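Local coordinates for phosphotriesterase family protein (Listeria monocytogenes serotype 4b str. H7858, PDB 3PNZ) that probably hydrolyses phosphorylated sugar lactones at a two-zinc centre, as a lactonase of the amidohydrolase fold, at residues P29-E34 / S98-G103; Q49-D54 / Y279-H284; K130-V135 / V173-H178; T188-M193 / M216-D221; E209-G214 / T231-S236. All blocks are in the same frame, centred on the assembly; numbering follows the deposited sequence.

How the interactions relate
Interaction 1 ties helix 30-33, after the first barrel strand, to the loop that follows strand 88-92. Interaction 2 opens at helix 45-57, before interaction 1 closes, so the two cross. It closes only at 279-284, so interactions 3, 4 and 5 all fall within its span. Interaction 3 pairs helices 128-140 and 164-180 on the barrel wall. Interaction 4 joins the loops after strands 184-186 and 211-213. Interaction 5 pairs strand 211-213 with strand 234-237 and crosses interaction 4. These two touch where T188 OG1 meets G214 O. Interactions 3 and 5 touch through the H177 and Y210 rings.

Interaction 1 of 5, residues P29-E34 / S98-G103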
# COMPACT_ATOMS: atom_id res chain seq x y z
N PRO A 29 12.30 6.48 -6.62
CA PRO A 29 11.30 7.14 -7.46
C PRO A 29 11.95 8.11 -8.45
O PRO A 29 12.68 9.00 -8.01
CB PRO A 29 10.46 7.94 -6.46
CG PRO A 29 10.71 7.32 -5.14
CD PRO A 29 12.02 6.61 -5.18
N ALA A 30 11.70 7.94 -9.74
CA ALA A 30 12.35 8.78 -10.75
C ALA A 30 12.07 10.25 -10.51
O ALA A 30 12.97 11.08 -10.51
CB ALA A 30 11.90 8.38 -12.14
N TYR A 31 10.80 10.57 -10.30
CA TYR A 31 10.38 11.95 -10.09
C TYR A 31 11.20 12.64 -8.99
O TYR A 31 11.62 13.79 -9.15
CB TYR A 31 8.89 12.01 -9.77
CG TYR A 31 8.39 13.40 -9.47
CD1 TYR A 31 7.87 14.20 -10.47
CD2 TYR A 31 8.47 13.91 -8.18
CE1 TYR A 31 7.42 15.48 -10.20
CE2 TYR A 31 8.03 15.18 -7.90
CZ TYR A 31 7.51 15.96 -8.91
OH TYR A 31 7.06 17.24 -8.63
N TRP A 32 11.44 11.93 -7.89
CA TRP A 32 12.18 12.51 -6.77
C TRP A 32 13.69 12.50 -7.00
O TRP A 32 14.38 13.46 -6.66
CB TRP A 32 11.81 11.81 -5.46
CG TRP A 32 10.40 12.09 -5.03
CD1 TRP A 32 9.41 11.18 -4.79
CD2 TRP A 32 9.83 13.38 -4.80
NE1 TRP A 32 8.25 11.83 -4.42
CE2 TRP A 32 8.48 13.18 -4.42
CE3 TRP A 32 10.32 14.69 -4.87
CZ2 TRP A 32 7.63 14.24 -4.11
CZ3 TRP A 32 9.47 15.74 -4.56
CH2 TRP A 32 8.14 15.51 -4.19
N GLN A 33 14.19 11.41 -7.57
CA GLN A 33 15.61 11.30 -7.91
C GLN A 33 16.03 12.45 -8.83
O GLN A 33 17.09 13.05 -8.65
CB GLN A 33 15.88 9.96 -8.61
CG GLN A 33 17.35 9.67 -8.87
CD GLN A 33 17.55 8.45 -9.73
OE1 GLN A 33 16.80 8.21 -10.68
NE2 GLN A 33 18.57 7.66 -9.41
N GLU A 34 15.19 12.75 -9.81
CA GLU A 34 15.49 13.82 -10.76
C GLU A 34 15.50 15.19 -10.09
O GLU A 34 16.09 16.13 -10.61
CB GLU A 34 14.50 13.79 -11.92
CG GLU A 34 14.68 12.57 -12.83
CD GLU A 34 13.53 12.36 -13.79
OE1 GLU A 34 12.90 13.36 -14.20
OE2 GLU A 34 13.25 11.19 -14.14
N SER A 98 -0.32 10.53 -10.15
CA SER A 98 0.01 11.12 -11.45
C SER A 98 1.14 12.15 -11.46
O SER A 98 1.77 12.34 -12.50
CB SER A 98 -1.22 11.71 -12.14
OG SER A 98 -1.68 12.87 -11.46
N PHE A 99 1.40 12.82 -10.34
CA PHE A 99 2.49 13.80 -10.35
C PHE A 99 3.85 13.13 -10.57
O PHE A 99 4.76 13.73 -11.12
CB PHE A 99 2.47 14.74 -9.12
CG PHE A 99 3.10 14.16 -7.86
CD1 PHE A 99 4.47 14.02 -7.75
CD2 PHE A 99 2.31 13.83 -6.77
CE1 PHE A 99 5.05 13.52 -6.59
CE2 PHE A 99 2.88 13.33 -5.60
CZ PHE A 99 4.26 13.17 -5.51
N LEU A 100 3.95 11.86 -10.19
CA LEU A 100 5.18 11.09 -10.42
C LEU A 100 5.44 10.82 -11.90
O LEU A 100 6.55 10.46 -12.28
CB LEU A 100 5.09 9.73 -9.71
CG LEU A 100 5.00 9.74 -8.19
CD1 LEU A 100 4.67 8.34 -7.71
CD2 LEU A 100 6.31 10.26 -7.61
N TRP A 101 4.41 10.98 -12.72
CA TRP A 101 4.50 10.52 -14.11
C TRP A 101 5.39 11.39 -14.98
O TRP A 101 5.65 11.05 -16.14
CB TRP A 101 3.10 10.36 -14.71
CG TRP A 101 2.29 9.34 -13.97
CD1 TRP A 101 2.75 8.46 -13.03
CD2 TRP A 101 0.89 9.09 -14.11
NE1 TRP A 101 1.72 7.69 -12.56
CE2 TRP A 101 0.56 8.05 -13.21
CE3 TRP A 101 -0.12 9.65 -14.89
CZ2 TRP A 101 -0.73 7.56 -13.08
CZ3 TRP A 101 -1.42 9.15 -14.76
CH2 TRP A 101 -1.70 8.12 -13.86
N ASP A 102 5.87 12.50 -14.43
CA ASP A 102 6.82 13.34 -15.14
C ASP A 102 8.18 12.64 -15.20
O ASP A 102 9.01 12.94 -16.06
CB ASP A 102 6.96 14.69 -14.44
CG ASP A 102 7.95 15.61 -15.14
OD1 ASP A 102 7.64 16.09 -16.26
OD2 ASP A 102 9.03 15.87 -14.57
N GLY A 103 8.39 11.70 -14.28
CA GLY A 103 9.64 10.96 -14.20
C GLY A 103 9.98 10.19 -15.46
O GLY A 103 9.09 9.74 -16.19
O HOH W 1 8.63 8.88 -10.99
O HOH W 2 10.58 14.15 -13.26
O HOH W 3 11.62 13.64 -16.65
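Water carries the polar part of this contact, at three places. One water accepts from Y31 N at 2.8 Å and donates to L100 O. The other two both donate to E34 OE1. The first of these also donates to D102 OD2 and joins two carboxylates whose like charges would probably repel. The second ties E34 OE1 to backbone D102 O. D102 OD2 also has a salt bridge to R35, and E34 OE2 accepts from K104 N. The direct contact is largely aromatic. Y31 has CG anti to its backbone N (chi1 177°), which carries the ring across to 98-103. The F99 edge points at one Y31 face, a T-shaped pair with centroids 5.1 Å apart and planes at 70°. F99 CE1 reaches W32 CZ2 at 3.7 Å. L100 CD2 packs against Y31 CB at 3.8 Å. G103 lets the backbone come close, its CA 4.0 Å from A30 CB. Y31, W32 and F99 form an aromatic cluster joining two loop regions that follow strands of the TIM barrel.

Interaction 2 of 5, residues Q49-D54 / Y279-H284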
# COMPACT_ATOMS: atom_id res chain seq x y z
N GLN A 49 17.17 -3.59 4.94
CA GLN A 49 17.09 -4.92 5.53
C GLN A 49 17.17 -4.90 7.06
O GLN A 49 16.49 -5.67 7.74
CB GLN A 49 18.16 -5.85 4.94
CG GLN A 49 18.16 -7.22 5.58
CD GLN A 49 19.00 -8.22 4.80
OE1 GLN A 49 19.22 -8.06 3.60
NE2 GLN A 49 19.48 -9.24 5.49
N LEU A 50 17.99 -4.02 7.61
CA LEU A 50 18.11 -3.94 9.06
C LEU A 50 16.78 -3.56 9.72
O LEU A 50 16.44 -4.10 10.77
CB LEU A 50 19.22 -2.97 9.46
CG LEU A 50 20.63 -3.47 9.13
CD1 LEU A 50 21.67 -2.36 9.25
CD2 LEU A 50 21.00 -4.64 10.02
N ASP A 51 16.02 -2.66 9.10
CA ASP A 51 14.69 -2.33 9.61
C ASP A 51 13.72 -3.52 9.48
O ASP A 51 12.97 -3.83 10.41
CB ASP A 51 14.10 -1.10 8.92
CG ASP A 51 14.55 0.21 9.57
OD1 ASP A 51 13.71 0.89 10.22
OD2 ASP A 51 15.74 0.56 9.42
N VAL A 52 13.72 -4.16 8.33
CA VAL A 52 12.86 -5.33 8.13
C VAL A 52 13.20 -6.41 9.16
O VAL A 52 12.32 -7.08 9.71
CB VAL A 52 12.96 -5.87 6.69
CG1 VAL A 52 12.13 -7.15 6.54
CG2 VAL A 52 12.50 -4.82 5.70
N GLN A 53 14.49 -6.57 9.45
CA GLN A 53 14.92 -7.53 10.47
C GLN A 53 14.40 -7.15 11.86
O GLN A 53 14.04 -8.02 12.65
CB GLN A 53 16.44 -7.69 10.48
CG GLN A 53 16.95 -8.82 11.37
CD GLN A 53 16.49 -10.19 10.89
OE1 GLN A 53 16.78 -10.60 9.77
NE2 GLN A 53 15.75 -10.89 11.73
N ASP A 54 14.36 -5.85 12.18
CA ASP A 54 13.77 -5.41 13.44
C ASP A 54 12.31 -5.87 13.54
O ASP A 54 11.85 -6.33 14.58
CB ASP A 54 13.82 -3.89 13.58
CG ASP A 54 15.22 -3.37 13.85
OD1 ASP A 54 16.06 -4.14 14.38
OD2 ASP A 54 15.48 -2.19 13.53
N TYR A 279 13.31 5.61 8.41
CA TYR A 279 13.96 4.34 8.72
C TYR A 279 14.95 4.49 9.86
O TYR A 279 15.71 5.46 9.92
CB TYR A 279 14.67 3.80 7.48
CG TYR A 279 13.84 2.83 6.67
CD1 TYR A 279 12.76 3.27 5.90
CD2 TYR A 279 14.14 1.48 6.67
CE1 TYR A 279 11.99 2.38 5.16
CE2 TYR A 279 13.38 0.58 5.94
CZ TYR A 279 12.32 1.03 5.18
OH TYR A 279 11.58 0.10 4.47
N LYS A 280 14.92 3.54 10.78
CA LYS A 280 15.84 3.53 11.90
C LYS A 280 17.28 3.45 11.40
O LYS A 280 18.16 4.18 11.86
CB LYS A 280 15.53 2.35 12.82
CG LYS A 280 16.39 2.28 14.07
CD LYS A 280 15.99 1.10 14.95
CE LYS A 280 16.80 1.07 16.24
NZ LYS A 280 16.47 -0.14 17.06
N HIS A 281 17.52 2.58 10.42
CA HIS A 281 18.89 2.29 10.01
C HIS A 281 19.40 3.10 8.83
O HIS A 281 20.50 2.86 8.33
CB HIS A 281 19.07 0.78 9.81
CG HIS A 281 18.80 -0.01 11.05
ND1 HIS A 281 19.75 -0.20 12.03
CD2 HIS A 281 17.68 -0.61 11.50
CE1 HIS A 281 19.23 -0.90 13.02
NE2 HIS A 281 17.97 -1.17 12.73
N TYR A 282 18.60 4.06 8.37
CA TYR A 282 19.12 5.09 7.49
C TYR A 282 19.33 6.34 8.34
O TYR A 282 20.44 6.64 8.75
CB TYR A 282 18.15 5.42 6.35
CG TYR A 282 18.02 4.45 5.18
CD1 TYR A 282 18.70 4.68 3.99
CD2 TYR A 282 17.12 3.38 5.23
CE1 TYR A 282 18.54 3.83 2.89
CE2 TYR A 282 16.95 2.53 4.12
CZ TYR A 282 17.67 2.76 2.96
OH TYR A 282 17.50 1.94 1.87
N GLY A 283 18.24 7.06 8.63
CA GLY A 283 18.33 8.33 9.33
C GLY A 283 17.89 8.36 10.79
O GLY A 283 17.60 9.43 11.33
N HIS A 284 17.85 7.20 11.43
CA HIS A 284 17.53 7.11 12.85
C HIS A 284 16.12 7.57 13.19
O HIS A 284 15.87 8.13 14.26
CB HIS A 284 18.57 7.85 13.69
CG HIS A 284 19.98 7.44 13.39
ND1 HIS A 284 20.81 8.18 12.57
CD2 HIS A 284 20.69 6.35 13.76
CE1 HIS A 284 21.98 7.57 12.47
NE2 HIS A 284 21.93 6.46 13.18
O HOH W 4 17.82 -2.38 15.84
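The D51 carboxylate faces the start of the weakly bonded helix at 280-283 with both oxygens. D51 OD1 accepts from K280 N at 3.0 Å and D51 OD2 from H281 N at 2.9 Å, each through its syn lone pair. OD1 also accepts from L288 N. The carboxylate plane stands almost upright to the H281 ring, at 83°. D54 meets the same ring differently. It comes tip to tip: D54 OD2 accepts from H281 NE2 at 2.8 Å through its syn lone pair and lies 4° out of the ring plane. L50 CB lies over one face of H281, a CH-pi contact with 3.6 Å to the centroid. K280 runs fully extended past D54. Its NZ shares a water with D54 OD1 and forms a salt bridge to E289. D54 OD2 and K280 NZ stay 4.2 Å apart, beyond a salt bridge. Two carboxylates so near H281 would probably favour its protonated form, and D51 holds the turn through two adjacent backbone N-H groups.

Interaction 3 of 5, residues K130-V135 / V173-H178; sequences KLTEFV and VARAHH
Two helices of the TIM-barrel wall cross here, 128-140 and 164-180. Their short segments have a signed crossing angle of -54°. The axes come within 8.3 Å, consistent with the small side chains of T132, V135 and A176 between them. T132 and A176 are the nearest pair by backbone. The apolar packing is carried by V135 and A176. V135 has CG1 anti to its backbone N (chi1 178°), and this methyl presses on A176 CB at 3.5 Å. V135 CG2 meets V173 CG2 more loosely, at 4.4 Å. Both valines also touch V153 in a loop, the residue before the zinc-binding modified lysine K154. One polar bond joins the helices just beyond the segments. T132 OG1 has its strongest partner in A172 O, just before 173-178. Its hydrogen bond to T128 O, in its own helix, must share the same proton. That couples the helices through a buried hydroxyl. Among charged groups, R175 meets T132 through its CB. Its extended chain leads off to a salt bridge with E204. T132 touches 173-178 with both branches: T132 OG1 lies 3.7 Å from R175 CB, and T132 CG2 3.6 Å from A176 N.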
# COMPACT_ATOMS: atom_id res chain seq x y z
N LYS A 130 -4.39 -2.05 -23.09
CA LYS A 130 -2.97 -2.35 -23.02
C LYS A 130 -2.40 -2.02 -21.65
O LYS A 130 -1.48 -2.69 -21.18
CB LYS A 130 -2.21 -1.60 -24.12
CG LYS A 130 -2.39 -2.21 -25.51
CD LYS A 130 -1.80 -3.62 -25.54
CE LYS A 130 -2.06 -4.31 -26.88
NZ LYS A 130 -1.58 -5.72 -26.85
N LEU A 131 -2.93 -1.00 -20.99
CA LEU A 131 -2.53 -0.72 -19.62
C LEU A 131 -2.98 -1.86 -18.71
O LEU A 131 -2.24 -2.29 -17.81
CB LEU A 131 -3.07 0.64 -19.14
CG LEU A 131 -2.43 1.86 -19.81
CD1 LEU A 131 -3.11 3.16 -19.35
CD2 LEU A 131 -0.93 1.92 -19.54
N THR A 132 -4.18 -2.37 -18.94
CA THR A 132 -4.66 -3.53 -18.21
C THR A 132 -3.70 -4.71 -18.39
O THR A 132 -3.32 -5.35 -17.42
CB THR A 132 -6.08 -3.92 -18.65
OG1 THR A 132 -6.99 -2.87 -18.31
CG2 THR A 132 -6.52 -5.23 -17.96
N GLU A 133 -3.29 -4.97 -19.63
CA GLU A 133 -2.37 -6.08 -19.90
C GLU A 133 -1.09 -5.96 -19.07
O GLU A 133 -0.59 -6.95 -18.54
CB GLU A 133 -2.01 -6.14 -21.38
CG GLU A 133 -3.17 -6.43 -22.31
CD GLU A 133 -2.71 -6.78 -23.71
OE1 GLU A 133 -1.49 -7.04 -23.89
OE2 GLU A 133 -3.56 -6.79 -24.63
N PHE A 134 -0.56 -4.74 -18.99
CA PHE A 134 0.64 -4.47 -18.21
C PHE A 134 0.46 -4.86 -16.74
O PHE A 134 1.31 -5.54 -16.15
CB PHE A 134 1.04 -2.99 -18.32
CG PHE A 134 1.97 -2.55 -17.24
CD1 PHE A 134 3.32 -2.83 -17.31
CD2 PHE A 134 1.49 -1.88 -16.12
CE1 PHE A 134 4.18 -2.44 -16.30
CE2 PHE A 134 2.34 -1.49 -15.11
CZ PHE A 134 3.69 -1.77 -15.20
N VAL A 135 -0.66 -4.44 -16.15
CA VAL A 135 -0.94 -4.73 -14.75
C VAL A 135 -1.16 -6.23 -14.55
O VAL A 135 -0.66 -6.82 -13.60
CB VAL A 135 -2.16 -3.94 -14.24
CG1 VAL A 135 -2.48 -4.30 -12.79
CG2 VAL A 135 -1.92 -2.43 -14.38
N VAL A 173 -6.95 -0.72 -13.99
CA VAL A 173 -6.71 -1.54 -12.80
C VAL A 173 -7.94 -2.36 -12.41
O VAL A 173 -7.81 -3.53 -12.05
CB VAL A 173 -6.23 -0.67 -11.63
CG1 VAL A 173 -6.25 -1.45 -10.33
CG2 VAL A 173 -4.83 -0.15 -11.93
N ALA A 174 -9.12 -1.75 -12.50
CA ALA A 174 -10.36 -2.48 -12.25
C ALA A 174 -10.46 -3.68 -13.18
O ALA A 174 -10.78 -4.80 -12.77
CB ALA A 174 -11.56 -1.56 -12.42
N ARG A 175 -10.14 -3.46 -14.44
CA ARG A 175 -10.22 -4.53 -15.43
C ARG A 175 -9.14 -5.58 -15.20
O ARG A 175 -9.36 -6.77 -15.47
CB ARG A 175 -10.21 -3.93 -16.84
CG ARG A 175 -11.46 -3.08 -17.06
CD ARG A 175 -11.36 -2.20 -18.29
NE ARG A 175 -12.38 -1.16 -18.26
CZ ARG A 175 -12.58 -0.27 -19.23
NH1 ARG A 175 -11.83 -0.31 -20.32
NH2 ARG A 175 -13.54 0.64 -19.11
N ALA A 176 -7.98 -5.16 -14.69
CA ALA A 176 -6.95 -6.12 -14.30
C ALA A 176 -7.43 -6.96 -13.13
O ALA A 176 -7.13 -8.15 -13.04
CB ALA A 176 -5.64 -5.41 -13.96
N HIS A 177 -8.19 -6.36 -12.22
CA HIS A 177 -8.79 -7.16 -11.15
C HIS A 177 -9.73 -8.21 -11.73
O HIS A 177 -9.73 -9.36 -11.29
CB HIS A 177 -9.58 -6.33 -10.15
CG HIS A 177 -10.51 -7.18 -9.34
ND1 HIS A 177 -10.09 -7.89 -8.24
CD2 HIS A 177 -11.81 -7.50 -9.53
CE1 HIS A 177 -11.11 -8.59 -7.76
NE2 HIS A 177 -12.16 -8.37 -8.53
N HIS A 178 -10.57 -7.82 -12.68
CA HIS A 178 -11.52 -8.79 -13.23
C HIS A 178 -10.80 -10.00 -13.82
O HIS A 178 -11.29 -11.13 -13.71
CB HIS A 178 -12.45 -8.14 -14.25
CG HIS A 178 -13.52 -7.30 -13.64
ND1 HIS A 178 -14.41 -7.79 -12.72
CD2 HIS A 178 -13.84 -5.99 -13.81
CE1 HIS A 178 -15.24 -6.83 -12.35
NE2 HIS A 178 -14.91 -5.73 -13.00

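Interaction 4 of 5, residues T188-M193 / M216-D221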
# COMPACT_ATOMS: atom_id res chain seq x y z
N THR A 188 -5.02 7.75 -1.96
CA THR A 188 -5.75 9.01 -1.95
C THR A 188 -4.76 10.09 -1.52
O THR A 188 -3.95 9.88 -0.61
CB THR A 188 -6.97 9.01 -1.01
OG1 THR A 188 -6.56 8.81 0.35
CG2 THR A 188 -7.99 7.95 -1.41
N GLU A 189 -4.82 11.22 -2.19
CA GLU A 189 -3.93 12.33 -1.85
C GLU A 189 -4.56 13.10 -0.70
O GLU A 189 -5.65 13.65 -0.83
CB GLU A 189 -3.73 13.23 -3.07
CG GLU A 189 -2.67 14.29 -2.85
CD GLU A 189 -1.30 13.70 -2.55
OE1 GLU A 189 -0.91 12.71 -3.21
OE2 GLU A 189 -0.61 14.24 -1.65
N ALA A 190 -3.87 13.12 0.44
CA ALA A 190 -4.41 13.75 1.65
C ALA A 190 -5.77 13.18 2.01
O ALA A 190 -6.62 13.87 2.58
CB ALA A 190 -4.48 15.29 1.47
N GLY A 191 -6.00 11.92 1.67
CA GLY A 191 -7.25 11.29 2.06
C GLY A 191 -8.49 11.78 1.32
O GLY A 191 -9.61 11.57 1.78
N THR A 192 -8.29 12.42 0.17
CA THR A 192 -9.41 12.92 -0.62
C THR A 192 -9.83 11.98 -1.76
O THR A 192 -9.06 11.13 -2.21
CB THR A 192 -9.09 14.30 -1.23
OG1 THR A 192 -8.06 14.16 -2.21
CG2 THR A 192 -8.64 15.28 -0.14
N MET A 193 -11.07 12.15 -2.19
CA MET A 193 -11.62 11.55 -3.41
C MET A 193 -12.02 10.08 -3.27
O MET A 193 -12.31 9.42 -4.26
CB MET A 193 -10.67 11.72 -4.60
CG MET A 193 -10.29 13.19 -4.87
SD MET A 193 -11.73 14.30 -5.00
CE MET A 193 -12.38 13.84 -6.60
N MET A 216 -6.33 7.05 4.66
CA MET A 216 -7.55 7.56 5.28
C MET A 216 -7.26 8.39 6.54
O MET A 216 -8.07 9.24 6.94
CB MET A 216 -8.51 6.40 5.59
CG MET A 216 -9.17 5.82 4.35
SD MET A 216 -10.44 6.89 3.63
CE MET A 216 -9.47 7.89 2.50
N ASP A 217 -6.10 8.18 7.14
CA ASP A 217 -5.67 8.95 8.30
C ASP A 217 -5.34 10.40 7.97
O ASP A 217 -5.09 11.20 8.87
CB ASP A 217 -4.41 8.32 8.88
CG ASP A 217 -3.33 8.20 7.84
OD1 ASP A 217 -3.46 7.30 6.99
OD2 ASP A 217 -2.39 9.03 7.81
N ARG A 218 -5.31 10.75 6.68
CA ARG A 218 -4.98 12.13 6.30
C ARG A 218 -6.20 13.04 6.32
O ARG A 218 -6.07 14.27 6.27
CB ARG A 218 -4.31 12.18 4.92
CG ARG A 218 -2.91 11.56 4.85
CD ARG A 218 -1.85 12.42 5.55
NE ARG A 218 -1.83 13.79 5.03
CZ ARG A 218 -1.20 14.15 3.91
NH1 ARG A 218 -0.52 13.26 3.20
NH2 ARG A 218 -1.24 15.42 3.50
N ASN A 219 -7.39 12.45 6.40
CA ASN A 219 -8.64 13.22 6.35
C ASN A 219 -9.52 12.69 7.49
O ASN A 219 -10.37 11.82 7.29
CB ASN A 219 -9.28 13.02 4.98
CG ASN A 219 -10.46 13.92 4.72
OD1 ASN A 219 -10.90 14.67 5.60
ND2 ASN A 219 -10.98 13.86 3.50
N LEU A 220 -9.28 13.20 8.70
CA LEU A 220 -9.86 12.62 9.90
C LEU A 220 -11.25 13.18 10.14
O LEU A 220 -11.45 14.07 10.97
CB LEU A 220 -8.94 12.86 11.11
CG LEU A 220 -7.56 12.21 10.98
CD1 LEU A 220 -6.61 12.63 12.11
CD2 LEU A 220 -7.71 10.68 10.92
N ASP A 221 -12.21 12.64 9.40
CA ASP A 221 -13.55 13.18 9.33
C ASP A 221 -14.50 12.01 9.56
O ASP A 221 -14.63 11.15 8.69
CB ASP A 221 -13.77 13.76 7.93
CG ASP A 221 -15.14 14.39 7.74
OD1 ASP A 221 -16.12 13.91 8.35
OD2 ASP A 221 -15.24 15.35 6.94
O HOH W 5 0.98 14.15 0.79
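Neither segment has a long regular element. Residues 188-193 turn through A190 and G191, both with positive phi, and 216-218 form a 3-10 segment. The CA atoms of the two segments are nearest at G191 and R218, 4.9 Å apart. G191, without a side chain, lets its backbone lie against R218 and N219. The turn is held by E189 O, which accepts from both T192 N and T192 OG1. N219 has CG anti to its backbone N (chi1 -171°). N219 ND2 donates to G191 O at 3.2 Å, nearly straight at 165° but from above the carbonyl plane. G191 O also bonds to Y224 OH. R218 folds back at chi2 and chi3, so that A190 CA sits 3.9 Å over the centre of its guanidinium. A190 CB lies 3.8 Å from R218 NH2. A water links R218 NH1 to E189 OE2, and Y245 makes a cation-pi contact with R218. M216 is also bent, and its CE reaches T188 OG1 at 3.7 Å. That hydroxyl bonds to G214 O. The two loops follow strands 184-186 and 211-213 and lead into helices 194-203 and 222-229. They lie beside the zinc ligands H187 and H215.

Interaction 5 of 5, residues E209-G214 / T231-S236; sequences EYLSIG and TGAFMS
E209 opens the contact near the end of a 3-10 segment. E209 CA makes a CA-H...O contact with G232 O at 3.5 Å. A water bridges E209 OE2 to T231 O. E209 O lies in the plane of the F234 ring, at the edge, 3.4 Å from F234 CE2. L211 O is the first strand acceptor. F234 N donates to L211 O at 2.8 Å, within the carbonyl plane. S212 pairs with F234 on one face of the sheet, their CB atoms 3.6 Å apart. S212 OG is bonded to H185, and helix 310-325 covers this face. I213 bonds through both its N and its O. I213 N donates to F234 O at 2.9 Å, and I213 O accepts from S236 N at 2.9 Å. Both donors stand above the carbonyl planes. The I213 side chain turns to the M235 face, under helix 222-229, and I213 CD1 meets A233 CB at 4.0 Å. G214 ends the run, its CA 3.9 Å from S236 CB. The hydrogen bonds alternate between two parallel strands joined by helix 222-229. This is a right-handed beta-alpha-beta unit of a TIM barrel, whose C-terminal strand ends lead to the zinc site.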
# COMPACT_ATOMS: atom_id res chain seq x y z
N GLU A 209 -15.68 -4.30 -1.27
CA GLU A 209 -14.92 -4.98 -0.23
C GLU A 209 -13.62 -5.57 -0.79
O GLU A 209 -12.82 -6.12 -0.03
CB GLU A 209 -15.77 -6.06 0.47
CG GLU A 209 -16.11 -7.25 -0.41
CD GLU A 209 -17.43 -7.10 -1.16
OE1 GLU A 209 -18.02 -8.14 -1.53
OE2 GLU A 209 -17.89 -5.96 -1.41
N TYR A 210 -13.41 -5.46 -2.10
CA TYR A 210 -12.16 -5.88 -2.72
C TYR A 210 -11.11 -4.78 -2.73
O TYR A 210 -10.01 -4.95 -3.26
CB TYR A 210 -12.39 -6.32 -4.17
CG TYR A 210 -13.26 -7.55 -4.36
CD1 TYR A 210 -13.71 -8.31 -3.28
CD2 TYR A 210 -13.62 -7.95 -5.64
CE1 TYR A 210 -14.51 -9.44 -3.49
CE2 TYR A 210 -14.42 -9.08 -5.86
CZ TYR A 210 -14.86 -9.81 -4.78
OH TYR A 210 -15.65 -10.93 -4.99
N LEU A 211 -11.48 -3.62 -2.18
CA LEU A 211 -10.62 -2.44 -2.22
C LEU A 211 -10.12 -2.08 -0.82
O LEU A 211 -10.90 -2.11 0.14
CB LEU A 211 -11.42 -1.26 -2.77
CG LEU A 211 -10.77 0.13 -2.70
CD1 LEU A 211 -9.61 0.24 -3.68
CD2 LEU A 211 -11.82 1.20 -3.00
N SER A 212 -8.84 -1.74 -0.69
CA SER A 212 -8.38 -1.02 0.51
C SER A 212 -7.97 0.38 0.08
O SER A 212 -7.29 0.55 -0.93
CB SER A 212 -7.21 -1.73 1.20
OG SER A 212 -6.14 -1.94 0.30
N ILE A 213 -8.41 1.36 0.84
CA ILE A 213 -8.17 2.75 0.49
C ILE A 213 -7.06 3.31 1.37
O ILE A 213 -7.19 3.38 2.60
CB ILE A 213 -9.45 3.57 0.62
CG1 ILE A 213 -10.55 2.96 -0.26
CG2 ILE A 213 -9.20 5.06 0.29
CD1 ILE A 213 -11.88 3.63 -0.10
N GLY A 214 -5.96 3.70 0.74
CA GLY A 214 -4.80 4.21 1.45
C GLY A 214 -4.99 5.64 1.96
O GLY A 214 -5.79 6.41 1.41
N THR A 231 -19.49 1.19 2.51
CA THR A 231 -19.38 0.48 1.23
C THR A 231 -18.75 -0.90 1.40
O THR A 231 -18.87 -1.74 0.51
CB THR A 231 -18.51 1.25 0.21
OG1 THR A 231 -17.14 1.24 0.63
CG2 THR A 231 -19.01 2.69 0.03
N GLY A 232 -18.08 -1.11 2.52
CA GLY A 232 -17.38 -2.36 2.77
C GLY A 232 -15.89 -2.31 2.49
O GLY A 232 -15.17 -3.25 2.83
N ALA A 233 -15.42 -1.22 1.90
CA ALA A 233 -13.99 -1.04 1.64
C ALA A 233 -13.15 -1.11 2.90
O ALA A 233 -13.56 -0.69 3.99
CB ALA A 233 -13.74 0.29 0.92
N PHE A 234 -11.94 -1.63 2.74
CA PHE A 234 -10.95 -1.57 3.79
C PHE A 234 -10.40 -0.15 3.84
O PHE A 234 -10.30 0.52 2.82
CB PHE A 234 -9.83 -2.58 3.55
CG PHE A 234 -10.25 -4.01 3.81
CD1 PHE A 234 -10.07 -4.58 5.06
CD2 PHE A 234 -10.84 -4.77 2.81
CE1 PHE A 234 -10.46 -5.90 5.30
CE2 PHE A 234 -11.23 -6.08 3.03
CZ PHE A 234 -11.04 -6.64 4.28
N MET A 235 -10.04 0.28 5.04
CA MET A 235 -9.58 1.66 5.25
C MET A 235 -8.24 1.62 5.93
O MET A 235 -8.11 1.11 7.05
CB MET A 235 -10.60 2.44 6.07
CG MET A 235 -11.93 2.54 5.32
SD MET A 235 -13.20 3.31 6.30
CE MET A 235 -12.56 5.01 6.32
N SER A 236 -7.23 2.13 5.24
CA SER A 236 -5.86 2.04 5.69
C SER A 236 -5.46 3.30 6.45
O SER A 236 -5.45 4.40 5.89
CB SER A 236 -4.93 1.80 4.50
OG SER A 236 -3.58 1.67 4.93
O HOH W 6 -19.38 -4.50 0.44